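Local coordinates for protein pyocin S8 (Pseudomonas aeruginosa, PDB 6W0V) that acts as an antimicrobial toxin through its H-N-H DNase domain, the part described here in complex with the cognate immunity protein, at residues Ala21-Val27 with Arg115-Met121; Phe42-Phe48 with Val108-Leu114; Leu78-Thr82 with Arg91-Ala95. The protein carries 1 engineered substitution. One frame throughout, in Å; residues are numbered along the deposited sequence.

In the fold
A small nuclease fold can be read from three contacts around one sheet. Interaction 1 lays the loop 21-27, by Val27, along the edge of strand 114-117 and the start of helix 119-122, parts of what fits the beta-beta-alpha finger of H-N-H DNases. Interaction 2, about 17 Å away between centres, packs the loop leading into the same strand against helix 45-57. Interaction 3, about 11 Å from interaction 1 centre to centre, faces the immunity protein and runs into strand 95-98 of the active-site finger: engineered Ala95, whose N lies 2.7 Å from Met117 O, replaces a glutamate, consistent with the motif glutamate required for DNase activity. Interactions 2 and 3 stay about 6 Å apart at their nearest atoms.

Interaction 1. Residues Ala21-Val27 with Arg115-Met121; sequences ASQGDGV and RVMTPKM
Against the beta-beta-alpha finger of the H-N-H nuclease fold, Val27 pairs with Val116 of strand 114-117 as an antiparallel hydrogen-bonded pair, adding a short outer strand. Val27 N donates to Val116 O at 2.8 Å, and Val116 N returns a bond to Val27 O at 2.7 Å. Both valines lie on one side of the sheet, where Phe52 and Trp53 of helix 45-57 press on Val116. Arg115 binds the type II' turn from Gln23 to Gly26. Its CG sits anti to the carbonyl carbon (chi1 -59°), and further bends at chi2 and chi3 fold the chain back over the turn. Arg115 NH1 then points at Gly26 O, 3.2 Å away and nearly straight at 167°, the acceptor lying in the guanidinium plane, while NE makes a weak bond to Asp25 O. Asp25 OD1 hovers over one guanidinium face, 3.5 Å from Arg115 NH1, a salt bridge of charge alone. Past the strand, Thr118 N donates to Ala21 O at 2.9 Å. Thr118 is also the N-cap of helix 119-122: its OG1, which bonds to Glu86 as well, accepts from Met121 N at 3.2 Å.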
loop_
_atom_site.group_PDB
_atom_site.type_symbol
_atom_site.label_atom_id
_atom_site.label_comp_id
_atom_site.label_asym_id
_atom_site.label_seq_id
_atom_site.Cartn_x
_atom_site.Cartn_y
_atom_site.Cartn_z
ATOM N N ALA A 21 -1.627 8.438 10.060
ATOM C CA ALA A 21 -2.067 8.672 8.663
ATOM C C ALA A 21 -3.595 8.647 8.593
ATOM O O ALA A 21 -4.150 9.249 7.665
ATOM C CB ALA A 21 -1.462 7.664 7.722
ATOM N N SER A 22 -4.239 7.986 9.555
ATOM C CA SER A 22 -5.700 7.749 9.603
ATOM C C SER A 22 -6.398 8.818 10.445
ATOM O O SER A 22 -7.583 8.627 10.766
ATOM C CB SER A 22 -5.969 6.385 10.159
ATOM O OG SER A 22 -5.387 6.257 11.447
ATOM N N GLN A 23 -5.709 9.909 10.770
ATOM C CA GLN A 23 -6.272 10.970 11.637
ATOM C C GLN A 23 -5.889 12.338 11.090
ATOM O O GLN A 23 -4.761 12.465 10.592
ATOM C CB GLN A 23 -5.746 10.826 13.059
ATOM C CG GLN A 23 -6.298 9.606 13.776
ATOM C CD GLN A 23 -5.188 8.793 14.391
ATOM O OE1 GLN A 23 -4.679 7.854 13.787
ATOM N NE2 GLN A 23 -4.781 9.176 15.590
ATOM N N GLY A 24 -6.809 13.297 11.223
ATOM C CA GLY A 24 -6.618 14.726 10.919
ATOM C C GLY A 24 -5.817 14.944 9.649
ATOM O O GLY A 24 -6.256 14.489 8.577
ATOM N N ASP A 25 -4.658 15.590 9.773
ATOM C CA ASP A 25 -3.844 16.052 8.619
ATOM C C ASP A 25 -2.879 14.951 8.172
ATOM O O ASP A 25 -2.027 15.244 7.333
ATOM C CB ASP A 25 -3.077 17.331 8.963
ATOM C CG ASP A 25 -2.163 17.195 10.169
ATOM O OD1 ASP A 25 -1.389 18.141 10.419
ATOM O OD2 ASP A 25 -2.247 16.155 10.856
ATOM N N GLY A 26 -3.003 13.728 8.690
ATOM C CA GLY A 26 -2.079 12.641 8.327
ATOM C C GLY A 26 -0.747 12.852 9.005
ATOM O O GLY A 26 -0.714 13.505 10.061
ATOM N N VAL A 27 0.322 12.312 8.441
ATOM C CA VAL A 27 1.639 12.346 9.125
ATOM C C VAL A 27 2.636 12.989 8.186
ATOM O O VAL A 27 2.561 12.824 6.975
ATOM C CB VAL A 27 2.097 10.954 9.587
ATOM C CG1 VAL A 27 1.165 10.430 10.662
ATOM C CG2 VAL A 27 2.211 9.970 8.433
ATOM N N ARG A 115 1.973 15.129 3.334
ATOM C CA ARG A 115 1.503 14.347 4.486
ATOM C C ARG A 115 1.116 12.994 3.947
ATOM O O ARG A 115 0.521 12.944 2.878
ATOM C CB ARG A 115 0.272 14.986 5.116
ATOM C CG ARG A 115 0.516 16.400 5.589
ATOM C CD ARG A 115 1.603 16.402 6.612
ATOM N NE ARG A 115 1.162 15.953 7.918
ATOM C CZ ARG A 115 1.692 16.419 9.040
ATOM N NH1 ARG A 115 1.292 15.971 10.215
ATOM N NH2 ARG A 115 2.630 17.345 8.981
ATOM N N VAL A 116 1.403 11.945 4.682
ATOM C CA VAL A 116 0.840 10.636 4.291
ATOM C C VAL A 116 -0.485 10.482 5.024
ATOM O O VAL A 116 -0.569 10.791 6.215
ATOM C CB VAL A 116 1.831 9.502 4.527
ATOM C CG1 VAL A 116 1.192 8.166 4.185
ATOM C CG2 VAL A 116 3.077 9.740 3.705
ATOM N N MET A 117 -1.495 10.089 4.269
ATOM C CA MET A 117 -2.875 9.989 4.763
ATOM C C MET A 117 -3.439 8.677 4.263
ATOM O O MET A 117 -3.061 8.230 3.186
ATOM C CB MET A 117 -3.731 11.117 4.200
ATOM C CG MET A 117 -3.229 12.465 4.584
ATOM S SD MET A 117 -4.403 13.649 3.992
ATOM C CE MET A 117 -4.025 15.032 5.063
ATOM N N THR A 118 -4.357 8.112 5.013
ATOM C CA THR A 118 -5.205 7.049 4.460
ATOM C C THR A 118 -6.169 7.706 3.490
ATOM O O THR A 118 -6.457 8.895 3.607
ATOM C CB THR A 118 -5.944 6.335 5.578
ATOM O OG1 THR A 118 -6.783 7.324 6.178
ATOM C CG2 THR A 118 -4.986 5.715 6.567
ATOM N N PRO A 119 -6.690 6.952 2.510
ATOM C CA PRO A 119 -7.715 7.475 1.614
ATOM C C PRO A 119 -8.878 8.089 2.393
ATOM O O PRO A 119 -9.380 9.106 1.982
ATOM C CB PRO A 119 -8.147 6.223 0.857
ATOM C CG PRO A 119 -6.877 5.420 0.780
ATOM C CD PRO A 119 -6.241 5.606 2.137
ATOM N N LYS A 120 -9.281 7.433 3.481
ATOM C CA LYS A 120 -10.423 7.877 4.312
ATOM C C LYS A 120 -10.155 9.305 4.783
ATOM O O LYS A 120 -11.066 10.138 4.695
ATOM C CB LYS A 120 -10.620 6.942 5.503
ATOM C CG LYS A 120 -11.817 7.267 6.375
ATOM C CD LYS A 120 -11.864 6.428 7.631
ATOM C CE LYS A 120 -12.737 7.032 8.711
ATOM N NZ LYS A 120 -12.299 8.399 9.086
ATOM N N MET A 121 -8.943 9.573 5.263
ATOM C CA MET A 121 -8.567 10.932 5.719
ATOM C C MET A 121 -8.379 11.824 4.493
ATOM O O MET A 121 -8.869 12.958 4.506
ATOM C CB MET A 121 -7.280 10.913 6.544
ATOM C CG MET A 121 -7.497 10.463 7.972
ATOM S SD MET A 121 -9.012 11.141 8.715
ATOM C CE MET A 121 -8.797 12.891 8.396
#

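Interaction 2. Residues Phe42-Phe48 with Val108-Leu114; sequences FKSWRDF and VYDIDNL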
loop_
_atom_site.group_PDB
_atom_site.type_symbol
_atom_site.label_atom_id
_atom_site.label_comp_id
_atom_site.label_asym_id
_atom_site.label_seq_id
_atom_site.Cartn_x
_atom_site.Cartn_y
_atom_site.Cartn_z
ATOM N N PHE A 42 13.198 14.338 -9.681
ATOM C CA PHE A 42 12.074 13.423 -9.929
ATOM C C PHE A 42 11.502 13.737 -11.287
ATOM O O PHE A 42 11.403 14.908 -11.626
ATOM C CB PHE A 42 11.070 13.534 -8.799
ATOM C CG PHE A 42 11.754 13.117 -7.538
ATOM C CD1 PHE A 42 11.877 11.777 -7.228
ATOM C CD2 PHE A 42 12.408 14.050 -6.757
ATOM C CE1 PHE A 42 12.565 11.397 -6.096
ATOM C CE2 PHE A 42 13.087 13.663 -5.619
ATOM C CZ PHE A 42 13.165 12.334 -5.296
ATOM N N LYS A 43 11.216 12.711 -12.064
ATOM C CA LYS A 43 10.782 12.907 -13.462
ATOM C C LYS A 43 9.286 13.161 -13.477
ATOM O O LYS A 43 8.771 13.601 -14.489
ATOM C CB LYS A 43 11.151 11.681 -14.290
ATOM C CG LYS A 43 12.642 11.413 -14.361
ATOM C CD LYS A 43 13.449 12.632 -14.693
ATOM C CE LYS A 43 12.990 13.297 -15.971
ATOM N NZ LYS A 43 13.142 12.410 -17.148
ATOM N N SER A 44 8.618 12.802 -12.390
ATOM C CA SER A 44 7.150 12.813 -12.303
ATOM C C SER A 44 6.764 12.577 -10.861
ATOM O O SER A 44 7.622 12.162 -10.049
ATOM C CB SER A 44 6.545 11.759 -13.162
ATOM O OG SER A 44 6.861 10.489 -12.629
ATOM N N TRP A 45 5.496 12.781 -10.579
ATOM C CA TRP A 45 4.960 12.447 -9.251
ATOM C C TRP A 45 5.163 10.951 -9.015
ATOM O O TRP A 45 5.623 10.573 -7.935
ATOM C CB TRP A 45 3.494 12.827 -9.137
ATOM C CG TRP A 45 3.040 12.433 -7.777
ATOM C CD1 TRP A 45 2.174 11.442 -7.429
ATOM C CD2 TRP A 45 3.575 12.956 -6.558
ATOM N NE1 TRP A 45 2.089 11.360 -6.068
ATOM C CE2 TRP A 45 2.929 12.280 -5.506
ATOM C CE3 TRP A 45 4.490 13.969 -6.255
ATOM C CZ2 TRP A 45 3.190 12.567 -4.171
ATOM C CZ3 TRP A 45 4.751 14.247 -4.932
ATOM C CH2 TRP A 45 4.106 13.556 -3.907
ATOM N N ARG A 46 4.853 10.139 -10.015
ATOM C CA ARG A 46 5.055 8.684 -9.901
ATOM C C ARG A 46 6.489 8.409 -9.467
ATOM O O ARG A 46 6.705 7.639 -8.546
ATOM C CB ARG A 46 4.794 8.008 -11.235
ATOM C CG ARG A 46 5.218 6.557 -11.207
ATOM C CD ARG A 46 4.961 5.944 -12.542
ATOM N NE ARG A 46 5.316 4.553 -12.441
ATOM C CZ ARG A 46 5.068 3.656 -13.374
ATOM N NH1 ARG A 46 4.466 4.008 -14.495
ATOM N NH2 ARG A 46 5.417 2.401 -13.170
ATOM N N ASP A 47 7.456 9.040 -10.113
ATOM C CA ASP A 47 8.877 8.773 -9.810
ATOM C C ASP A 47 9.132 9.113 -8.344
ATOM O O ASP A 47 9.702 8.327 -7.589
ATOM C CB ASP A 47 9.743 9.606 -10.734
ATOM C CG ASP A 47 11.218 9.416 -10.518
ATOM O OD1 ASP A 47 11.606 8.402 -9.940
ATOM O OD2 ASP A 47 11.951 10.285 -10.948
ATOM N N PHE A 48 8.641 10.256 -7.909
ATOM C CA PHE A 48 8.823 10.678 -6.514
ATOM C C PHE A 48 8.135 9.674 -5.602
ATOM O O PHE A 48 8.716 9.263 -4.612
ATOM C CB PHE A 48 8.224 12.059 -6.305
ATOM C CG PHE A 48 8.328 12.511 -4.879
ATOM C CD1 PHE A 48 9.451 13.177 -4.427
ATOM C CD2 PHE A 48 7.308 12.248 -3.987
ATOM C CE1 PHE A 48 9.551 13.573 -3.104
ATOM C CE2 PHE A 48 7.411 12.644 -2.667
ATOM C CZ PHE A 48 8.521 13.327 -2.232
ATOM N N VAL A 108 4.951 20.517 -5.637
ATOM C CA VAL A 108 4.698 19.071 -5.871
ATOM C C VAL A 108 5.739 18.279 -5.083
ATOM O O VAL A 108 5.390 17.276 -4.465
ATOM C CB VAL A 108 4.766 18.708 -7.363
ATOM C CG1 VAL A 108 4.598 17.212 -7.556
ATOM C CG2 VAL A 108 3.752 19.480 -8.192
ATOM N N TYR A 109 6.995 18.691 -5.128
ATOM C CA TYR A 109 8.102 17.875 -4.585
ATOM C C TYR A 109 8.667 18.509 -3.326
ATOM O O TYR A 109 9.774 18.121 -2.913
ATOM C CB TYR A 109 9.197 17.688 -5.621
ATOM C CG TYR A 109 8.714 17.101 -6.913
ATOM C CD1 TYR A 109 8.301 15.782 -6.982
ATOM C CD2 TYR A 109 8.657 17.864 -8.063
ATOM C CE1 TYR A 109 7.881 15.232 -8.175
ATOM C CE2 TYR A 109 8.244 17.329 -9.267
ATOM C CZ TYR A 109 7.853 16.005 -9.321
ATOM O OH TYR A 109 7.435 15.469 -10.497
ATOM N N ASP A 110 7.938 19.442 -2.719
ATOM C CA ASP A 110 8.378 19.935 -1.402
ATOM C C ASP A 110 7.869 18.940 -0.374
ATOM O O ASP A 110 6.651 18.843 -0.140
ATOM C CB ASP A 110 7.993 21.362 -1.057
ATOM C CG ASP A 110 8.736 21.744 0.210
ATOM O OD1 ASP A 110 8.289 21.304 1.257
ATOM O OD2 ASP A 110 9.823 22.391 0.129
ATOM N N ILE A 111 8.828 18.249 0.211
ATOM C CA ILE A 111 8.581 17.167 1.188
ATOM C C ILE A 111 7.810 17.740 2.373
ATOM O O ILE A 111 6.979 17.039 2.928
ATOM C CB ILE A 111 9.918 16.538 1.581
ATOM C CG1 ILE A 111 10.564 15.886 0.357
ATOM C CG2 ILE A 111 9.737 15.554 2.719
ATOM C CD1 ILE A 111 12.037 15.708 0.482
ATOM N N ASP A 112 8.045 18.994 2.733
ATOM C CA ASP A 112 7.362 19.605 3.896
ATOM C C ASP A 112 5.928 19.961 3.516
ATOM O O ASP A 112 5.144 20.281 4.419
ATOM C CB ASP A 112 8.160 20.795 4.413
ATOM C CG ASP A 112 9.525 20.350 4.894
ATOM O OD1 ASP A 112 9.582 19.319 5.571
ATOM O OD2 ASP A 112 10.505 21.015 4.575
ATOM N N ASN A 113 5.595 19.876 2.231
ATOM C CA ASN A 113 4.211 20.081 1.748
ATOM C C ASN A 113 3.481 18.739 1.682
ATOM O O ASN A 113 2.339 18.709 1.200
ATOM C CB ASN A 113 4.185 20.753 0.381
ATOM C CG ASN A 113 2.797 21.224 0.025
ATOM O OD1 ASN A 113 2.054 21.677 0.894
ATOM N ND2 ASN A 113 2.433 21.091 -1.238
ATOM N N LEU A 114 4.122 17.664 2.132
ATOM C CA LEU A 114 3.534 16.317 1.983
ATOM C C LEU A 114 3.112 15.793 3.341
ATOM O O LEU A 114 3.842 15.953 4.318
ATOM C CB LEU A 114 4.540 15.372 1.340
ATOM C CG LEU A 114 5.127 15.879 0.029
ATOM C CD1 LEU A 114 6.115 14.868 -0.511
ATOM C CD2 LEU A 114 4.036 16.177 -0.988
#
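Not a single hydrogen bond joins these segments, although the phenol of Tyr109 reaches the N-terminal end of helix 45-57. Tyr109 OH sits 3.0 Å from Ser44 C; Trp45 N, 3.3 Å from Tyr109 OH, is at too poor an angle to bond. The hydroxyl is satisfied instead by Glu2 O, and Trp45 N by Asp1. The carbons of Ser44 and Phe48 meet the edge of the Tyr109 ring, with Phe48 CB 3.7 Å from Tyr109 CE1. Phe42, Phe48 and Tyr109 make an aromatic cluster: the Phe42 and Tyr109 planes are nearly parallel at 23° but slid apart, whereas Phe48 and Tyr109 meet obliquely, their planes 54° apart. Val108 CG1 touches two rings. Placed anti to the backbone N (chi1 176°), that methyl lies over the centre of the Tyr109 ring and also 3.5 Å from Trp45 CE3. The loop carrying these residues connects the two finger strands of the H-N-H fold, and Asn113 within it, bonded to the backbone at Val100 and Ala107, is consistent with the asparagine of that motif. Trp45 CZ3 approaches Val108 O to 3.1 Å, a carbonyl that also accepts from His98, whose ring meets the Trp45 indole. Leu114 divides its two methyls between the aromatics, CD2 lying 3.9 Å from Trp45 CH2 and CD1 tightly packed at 3.3 Å from Phe48 CZ. Ile111 CG1 comes to the edge of the same Phe48 ring, and Leu37 of helix 31-37 backs both residues.

Interaction 3. Residues Leu78-Thr82 with Arg91-Ala95; sequences LSPFT and RDKYA. Engineered in segment 91-95: Ala95 (natural residue Glu).
Two backbone hydrogen bonds tie Pro80 and Thr82 to Tyr94 and Asp92, bracketing a single bridge between Phe81 and Lys93. Tyr94 N donates to Pro80 O at 2.8 Å, nearly along the C=O axis, and Thr82 N donates to Asp92 O at the same length. Contacts with the rings follow. Thr82 CG2, anti to its own carbonyl carbon, stands 3.5 Å from the centroid of the Tyr94 ring and only 3° off the normal, a centred CH-pi contact, while Pro80 CG makes an apolar contact with Tyr94 CD2 at 3.7 Å. On Phe81 the aliphatic end of Lys93 runs alongside, its CE over the ring face, offset toward the rim, and NZ beyond it in an off-centre cation-pi contact 4.3 Å from the centroid. Here the H-N-H fold of the colicin DNase family meets its inhibitor: the Phe81 ring stacks on Phe51 of the immunity protein, and Phe81 O bonds to Tyr52 of that chain, consistent with inhibition from an exosite as in the related colicin DNases. Charge forms a third group. Lys93 NZ forms a salt bridge with Asp92 OD1 at 2.7 Å and another with Asp31 of the immunity protein, which would help hold the ammonium against the ring. The Asp92 carboxylate, tilted 56° to the Phe81 plane, lies beside it with Asp92 OD2 3.2 Å from Phe81 CE2. Water supplies the last link, donating to both Ser79 OG (2.6 Å) and Tyr94 O (2.7 Å); Ser79 OG is hydrogen-bonded in addition to Glu27 of the immunity protein.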
loop_
_atom_site.group_PDB
_atom_site.type_symbol
_atom_site.label_atom_id
_atom_site.label_comp_id
_atom_site.label_asym_id
_atom_site.label_seq_id
_atom_site.Cartn_x
_atom_site.Cartn_y
_atom_site.Cartn_z
ATOM N N LEU A 78 5.708 0.918 -4.955
ATOM C CA LEU A 78 4.235 0.905 -4.955
ATOM C C LEU A 78 3.726 1.325 -3.588
ATOM O O LEU A 78 4.266 0.883 -2.564
ATOM C CB LEU A 78 3.733 -0.494 -5.282
ATOM C CG LEU A 78 4.325 -1.092 -6.545
ATOM C CD1 LEU A 78 3.808 -2.502 -6.736
ATOM C CD2 LEU A 78 4.013 -0.233 -7.756
ATOM N N SER A 79 2.723 2.186 -3.596
ATOM C CA SER A 79 2.087 2.705 -2.373
ATOM C C SER A 79 1.535 1.522 -1.611
ATOM O O SER A 79 0.853 0.689 -2.184
ATOM C CB SER A 79 1.020 3.669 -2.690
ATOM O OG SER A 79 1.547 4.688 -3.515
ATOM N N PRO A 80 1.842 1.426 -0.316
ATOM C CA PRO A 80 1.272 0.363 0.489
ATOM C C PRO A 80 -0.238 0.565 0.601
ATOM O O PRO A 80 -0.747 1.660 0.673
ATOM C CB PRO A 80 1.959 0.477 1.843
ATOM C CG PRO A 80 2.420 1.912 1.903
ATOM C CD PRO A 80 2.694 2.318 0.471
ATOM N N PHE A 81 -0.948 -0.544 0.626
ATOM C CA PHE A 81 -2.376 -0.545 0.955
ATOM C C PHE A 81 -2.532 -0.148 2.404
ATOM O O PHE A 81 -1.726 -0.565 3.255
ATOM C CB PHE A 81 -2.939 -1.940 0.763
ATOM C CG PHE A 81 -3.168 -2.277 -0.675
ATOM C CD1 PHE A 81 -2.121 -2.670 -1.484
ATOM C CD2 PHE A 81 -4.429 -2.150 -1.228
ATOM C CE1 PHE A 81 -2.339 -2.962 -2.818
ATOM C CE2 PHE A 81 -4.642 -2.441 -2.563
ATOM C CZ PHE A 81 -3.594 -2.838 -3.356
ATOM N N THR A 82 -3.579 0.606 2.669
ATOM C CA THR A 82 -4.000 0.896 4.045
ATOM C C THR A 82 -4.831 -0.280 4.498
ATOM O O THR A 82 -5.323 -1.057 3.675
ATOM C CB THR A 82 -4.827 2.175 4.150
ATOM O OG1 THR A 82 -6.108 1.961 3.576
ATOM C CG2 THR A 82 -4.171 3.329 3.438
ATOM N N ARG A 91 -9.875 4.103 -3.634
ATOM C CA ARG A 91 -8.617 4.588 -3.015
ATOM C C ARG A 91 -8.292 3.695 -1.820
ATOM O O ARG A 91 -9.014 3.738 -0.820
ATOM C CB ARG A 91 -8.720 6.069 -2.651
ATOM C CG ARG A 91 -8.900 6.983 -3.857
ATOM C CD ARG A 91 -7.779 6.885 -4.881
ATOM N NE ARG A 91 -6.652 7.762 -4.586
ATOM C CZ ARG A 91 -6.639 9.079 -4.785
ATOM N NH1 ARG A 91 -7.703 9.698 -5.270
ATOM N NH2 ARG A 91 -5.558 9.776 -4.484
ATOM N N ASP A 92 -7.233 2.908 -1.940
ATOM C CA ASP A 92 -6.909 1.887 -0.919
ATOM C C ASP A 92 -5.441 1.954 -0.516
ATOM O O ASP A 92 -5.019 1.141 0.309
ATOM C CB ASP A 92 -7.239 0.500 -1.459
ATOM C CG ASP A 92 -6.684 0.244 -2.846
ATOM O OD1 ASP A 92 -5.781 0.988 -3.259
ATOM O OD2 ASP A 92 -7.171 -0.688 -3.501
ATOM N N LYS A 93 -4.694 2.908 -1.061
ATOM C CA LYS A 93 -3.252 3.056 -0.793
ATOM C C LYS A 93 -3.056 4.238 0.135
ATOM O O LYS A 93 -3.842 5.199 0.058
ATOM C CB LYS A 93 -2.458 3.408 -2.046
ATOM C CG LYS A 93 -2.762 2.586 -3.271
ATOM C CD LYS A 93 -2.525 1.136 -3.007
ATOM C CE LYS A 93 -2.535 0.346 -4.292
ATOM N NZ LYS A 93 -3.807 0.530 -5.029
ATOM N N TYR A 94 -2.003 4.198 0.923
ATOM C CA TYR A 94 -1.521 5.407 1.613
ATOM C C TYR A 94 -1.301 6.478 0.561
ATOM O O TYR A 94 -0.661 6.215 -0.454
ATOM C CB TYR A 94 -0.269 5.105 2.413
ATOM C CG TYR A 94 -0.625 4.423 3.694
ATOM C CD1 TYR A 94 -1.209 5.133 4.724
ATOM C CD2 TYR A 94 -0.470 3.057 3.833
ATOM C CE1 TYR A 94 -1.567 4.517 5.905
ATOM C CE2 TYR A 94 -0.816 2.426 5.008
ATOM C CZ TYR A 94 -1.368 3.156 6.042
ATOM O OH TYR A 94 -1.719 2.552 7.203
ATOM N N ALA A 95 -1.919 7.619 0.796
ATOM C CA ALA A 95 -1.870 8.766 -0.120
ATOM C C ALA A 95 -0.773 9.693 0.378
ATOM O O ALA A 95 -0.639 9.876 1.585
ATOM C CB ALA A 95 -3.204 9.444 -0.167
HETATM O O HOH W 1 1.288 6.947 -2.176
#